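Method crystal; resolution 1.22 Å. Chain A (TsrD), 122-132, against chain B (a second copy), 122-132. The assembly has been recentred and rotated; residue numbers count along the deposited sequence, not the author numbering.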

# COMPACT_ATOMS: atom_id res chain seq x y z
N ASP A 122 0.27 -6.19 -2.44
CA ASP A 122 -0.48 -5.25 -1.61
C ASP A 122 0.29 -4.82 -0.39
O ASP A 122 1.26 -5.45 0.02
N GLU A 123 -0.17 -3.71 0.19
CA GLU A 123 0.18 -3.36 1.56
C GLU A 123 -1.10 -2.90 2.25
O GLU A 123 -1.93 -2.22 1.65
N MSE A 124 -1.24 -3.29 3.51
CA MSE A 124 -2.41 -2.97 4.30
C MSE A 124 -1.96 -2.56 5.67
O MSE A 124 -0.95 -3.07 6.17
N ASP A 125 -2.70 -1.65 6.30
CA ASP A 125 -2.31 -1.14 7.61
C ASP A 125 -2.69 -2.12 8.72
O ASP A 125 -3.59 -1.87 9.53
N LEU A 126 -1.99 -3.25 8.75
CA LEU A 126 -2.23 -4.29 9.75
C LEU A 126 -1.80 -3.84 11.14
O LEU A 126 -2.40 -4.26 12.13
N LEU A 127 -0.79 -2.98 11.23
CA LEU A 127 -0.41 -2.40 12.51
C LEU A 127 -1.59 -1.61 13.09
O LEU A 127 -1.94 -1.77 14.26
N GLY A 128 -2.20 -0.77 12.26
CA GLY A 128 -3.38 -0.02 12.66
C GLY A 128 -4.53 -0.91 13.05
O GLY A 128 -5.24 -0.63 14.02
N LEU A 129 -4.73 -2.00 12.32
CA LEU A 129 -5.81 -2.94 12.64
C LEU A 129 -5.60 -3.56 14.02
O LEU A 129 -6.53 -3.63 14.83
N HIS A 130 -4.37 -3.99 14.29
CA HIS A 130 -4.03 -4.53 15.61
C HIS A 130 -4.28 -3.51 16.72
O HIS A 130 -4.82 -3.84 17.77
N ARG A 131 -3.87 -2.27 16.48
CA ARG A 131 -4.04 -1.20 17.46
C ARG A 131 -5.51 -0.91 17.72
O ARG A 131 -5.94 -0.79 18.87
N GLN A 132 -6.29 -0.80 16.65
CA GLN A 132 -7.71 -0.48 16.78
C GLN A 132 -8.49 -1.59 17.49
O GLN A 132 -9.43 -1.31 18.22
N ASP B 122 -0.22 6.54 1.04
CA ASP B 122 0.68 5.39 1.07
C ASP B 122 0.23 4.32 2.05
O ASP B 122 -0.60 4.57 2.93
N GLU B 123 0.79 3.13 1.87
CA GLU B 123 0.76 2.08 2.88
C GLU B 123 2.13 1.43 2.92
O GLU B 123 2.74 1.17 1.88
N MSE B 124 2.62 1.17 4.13
CA MSE B 124 3.90 0.49 4.35
C MSE B 124 3.64 -0.64 5.33
O MSE B 124 2.75 -0.54 6.17
N ASP B 125 4.42 -1.71 5.22
CA ASP B 125 4.31 -2.84 6.15
C ASP B 125 4.92 -2.50 7.51
O ASP B 125 5.98 -3.01 7.88
N LEU B 126 4.24 -1.63 8.26
CA LEU B 126 4.74 -1.21 9.56
C LEU B 126 4.69 -2.33 10.60
O LEU B 126 5.54 -2.38 11.49
N LEU B 127 3.71 -3.22 10.48
CA LEU B 127 3.67 -4.38 11.38
C LEU B 127 4.93 -5.22 11.19
O LEU B 127 5.55 -5.64 12.17
N GLY B 128 5.29 -5.46 9.94
CA GLY B 128 6.52 -6.18 9.62
C GLY B 128 7.75 -5.46 10.12
O GLY B 128 8.68 -6.09 10.62
N LEU B 129 7.77 -4.14 9.98
CA LEU B 129 8.89 -3.34 10.48
C LEU B 129 9.05 -3.51 11.99
O LEU B 129 10.16 -3.73 12.48
N HIS B 130 7.94 -3.42 12.72
CA HIS B 130 7.96 -3.62 14.17
C HIS B 130 8.47 -5.00 14.55
O HIS B 130 9.25 -5.14 15.49
N ARG B 131 8.02 -6.02 13.83
CA ARG B 131 8.44 -7.39 14.11
C ARG B 131 9.93 -7.59 13.84
O ARG B 131 10.63 -8.19 14.64
N GLN B 132 10.41 -7.07 12.71
CA GLN B 132 11.82 -7.22 12.36
C GLN B 132 12.74 -6.47 13.31
O GLN B 132 13.85 -6.92 13.59

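What fills the apolar centre of the contact? Leu127(A) and Leu127(B) do, both buried, both pointing toward the other chain, and both in the t rotamer at chi1 and p at chi2. The N-to-C directions of the two helices differ by 83°, and Leu127(A) and Leu127(B) meet near their N-terminal ends, with the CB atoms of Leu127(A) and Leu127(B) 4.2 Å apart. Each leucine then reaches past its twin to the preceding residue of the partner: Leu127(A) CD2 lies 3.7 Å from Leu126(B) CB, and Leu126(A) CB lies 3.8 Å from Leu127(B) CD2. Leu126(A) and Leu126(B) also point toward the partner, in the m,t rotamer, and lose less surface there than Leu127(A) and Leu127(B).

What else packs against each leucine? One turn beyond Leu126(A) and Leu126(B), His130(A) and His130(B), chi1 in m, point toward the other copy. Leu127(A) CD2 comes to 3.5 Å from His130(B) CE1, while His130(A) CE1 is 3.7 Å from Leu127(B) CD2; CD1 of Leu127(A) sits over one face of the His130(B) ring. Each ring is held from within its own helix: His130(A) ND1 donates to Leu126(A) O at 2.8 Å, and His130(B) ND1 to Leu126(B) O at 2.9 Å. Beyond the rings, Arg131(A) and Arg131(B) start sideways but their ends come nearer, with Arg131(A) NH2 3.8 Å from His130(B) NE2.

How do the strands meet? They cross almost at right angles, and Glu123(A) and Glu123(B) point toward each other, their CB atoms 3.8 Å apart. Both adopt m,m and extend along the partner's turn, so that Glu123(A) OE1 lies 3.5 Å from Asp125(B) CB and Asp125(A) CB lies 3.6 Å from Glu123(B) OE1. Selenomethionines Met124(A) and Met124(B), both t at chi1, point away from the partner; Met124(A) O accepts from Leu126(A) N and Met124(B) O from Leu126(B) N, 2.8 Å each.

What joins the polar groups, given that no direct hydrogen bond crosses the contact? Three waters do. Water 3 accepts from Leu127(A) N and Leu127(B) N, 2.9 Å each, linking backbone amides that the first helical turn leaves without a carbonyl partner. Water 1 lies 2.9 Å from Met124(A) O and 2.8 Å from Asp125(B) OD1, bridging the two chains; water 2 does the same between Asp125(A) OD1 at 2.8 Å and Met124(B) O at 3.0 Å. The same aspartate oxygens cap their helices, Asp125(A) OD1 accepting from Gly128(A) N and Asp125(B) OD1 from Gly128(B) N, both at 2.9 Å with chi1 in t.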

# COMPACT_ATOMS: atom_id res chain seq x y z
CB ASP A 122 -1.80 -5.89 -1.17
CG ASP A 122 -1.59 -7.01 -0.18
OD1 ASP A 122 -0.95 -8.02 -0.55
OD2 ASP A 122 -2.05 -6.88 0.98
CB GLU A 123 1.24 -2.27 1.62
CG GLU A 123 2.55 -2.61 0.92
CD GLU A 123 3.32 -3.76 1.56
OE1 GLU A 123 3.00 -4.18 2.68
OE2 GLU A 123 4.27 -4.24 0.90
CB MSE A 124 -3.31 -4.20 4.36
CG MSE A 124 -4.54 -4.03 5.23
SE MSE A 124 -5.76 -5.47 4.73
CE MSE A 124 -6.94 -5.37 6.29
CB ASP A 125 -2.96 0.23 7.83
CG ASP A 125 -2.52 0.90 9.12
OD1 ASP A 125 -1.49 0.49 9.71
OD2 ASP A 125 -3.21 1.84 9.55
CB LEU A 126 -1.52 -5.58 9.36
CG LEU A 126 -2.00 -6.23 8.06
CD1 LEU A 126 -1.20 -7.48 7.76
CD2 LEU A 126 -3.49 -6.55 8.11
CB LEU A 127 0.81 -1.49 12.37
CG LEU A 127 1.28 -0.86 13.69
CD1 LEU A 127 1.73 -1.93 14.68
CD2 LEU A 127 2.40 0.13 13.43
CB LEU A 129 -5.90 -4.02 11.57
CG LEU A 129 -7.05 -5.02 11.70
CD1 LEU A 129 -8.40 -4.32 11.68
CD2 LEU A 129 -6.96 -6.07 10.60
CB HIS A 130 -2.58 -5.00 15.65
CG HIS A 130 -2.36 -6.36 15.07
ND1 HIS A 130 -2.37 -6.60 13.71
CD2 HIS A 130 -2.12 -7.56 15.66
CE1 HIS A 130 -2.14 -7.89 13.49
NE2 HIS A 130 -1.99 -8.49 14.65
CB ARG A 131 -3.34 0.08 16.99
CG ARG A 131 -1.94 0.26 17.56
CD ARG A 131 -1.12 1.22 16.72
NE ARG A 131 0.30 1.17 17.06
CZ ARG A 131 1.25 1.88 16.46
NH1 ARG A 131 0.94 2.71 15.47
NH2 ARG A 131 2.52 1.76 16.84
CB GLN A 132 -8.31 -0.21 15.40
CG GLN A 132 -7.79 1.05 14.74
CD GLN A 132 -8.23 1.18 13.30
OE1 GLN A 132 -9.08 0.43 12.84
NE2 GLN A 132 -7.65 2.14 12.58
CB ASP B 122 2.09 5.84 1.42
CG ASP B 122 2.21 6.31 2.84
OD1 ASP B 122 1.63 7.36 3.17
OD2 ASP B 122 2.89 5.63 3.64
CB GLU B 123 -0.31 1.02 2.59
CG GLU B 123 -1.74 1.53 2.52
CD GLU B 123 -2.29 2.05 3.84
OE1 GLU B 123 -1.66 1.87 4.91
OE2 GLU B 123 -3.38 2.65 3.81
CB MSE B 124 4.95 1.47 4.90
CG MSE B 124 6.23 0.79 5.39
SE MSE B 124 7.57 2.04 6.11
CE MSE B 124 8.28 2.46 4.36
CB ASP B 125 4.98 -4.08 5.54
CG ASP B 125 4.83 -5.32 6.39
OD1 ASP B 125 3.99 -5.34 7.31
OD2 ASP B 125 5.58 -6.29 6.13
CB LEU B 126 3.97 0.01 10.08
CG LEU B 126 4.15 1.30 9.27
CD1 LEU B 126 3.43 2.45 9.96
CD2 LEU B 126 5.62 1.64 9.06
CB LEU B 127 2.41 -5.22 11.13
CG LEU B 127 2.24 -6.43 12.06
CD1 LEU B 127 2.14 -6.01 13.53
CD2 LEU B 127 1.03 -7.24 11.66
CB LEU B 129 8.68 -1.86 10.13
CG LEU B 129 9.86 -0.93 10.43
CD1 LEU B 129 11.07 -1.28 9.57
CD2 LEU B 129 9.45 0.52 10.24
CB HIS B 130 6.57 -3.40 14.76
CG HIS B 130 6.24 -1.97 15.02
ND1 HIS B 130 6.01 -1.06 14.01
CD2 HIS B 130 6.11 -1.29 16.18
CE1 HIS B 130 5.75 0.12 14.54
NE2 HIS B 130 5.80 0.01 15.86
CB ARG B 131 7.60 -8.38 13.30
CG ARG B 131 6.26 -8.64 13.96
CD ARG B 131 5.33 -9.47 13.11
NE ARG B 131 4.06 -9.71 13.79
CZ ARG B 131 2.93 -10.07 13.19
NH1 ARG B 131 2.89 -10.24 11.88
NH2 ARG B 131 1.83 -10.26 13.92
CB GLN B 132 12.05 -6.75 10.93
CG GLN B 132 11.38 -7.62 9.89
CD GLN B 132 11.44 -7.00 8.52
OE1 GLN B 132 12.40 -6.31 8.19
NE2 GLN B 132 10.42 -7.24 7.71
O HOH W 1 1.27 -4.65 7.29
O HOH W 2 0.97 0.00 8.49
O HOH W 3 1.20 -2.66 9.10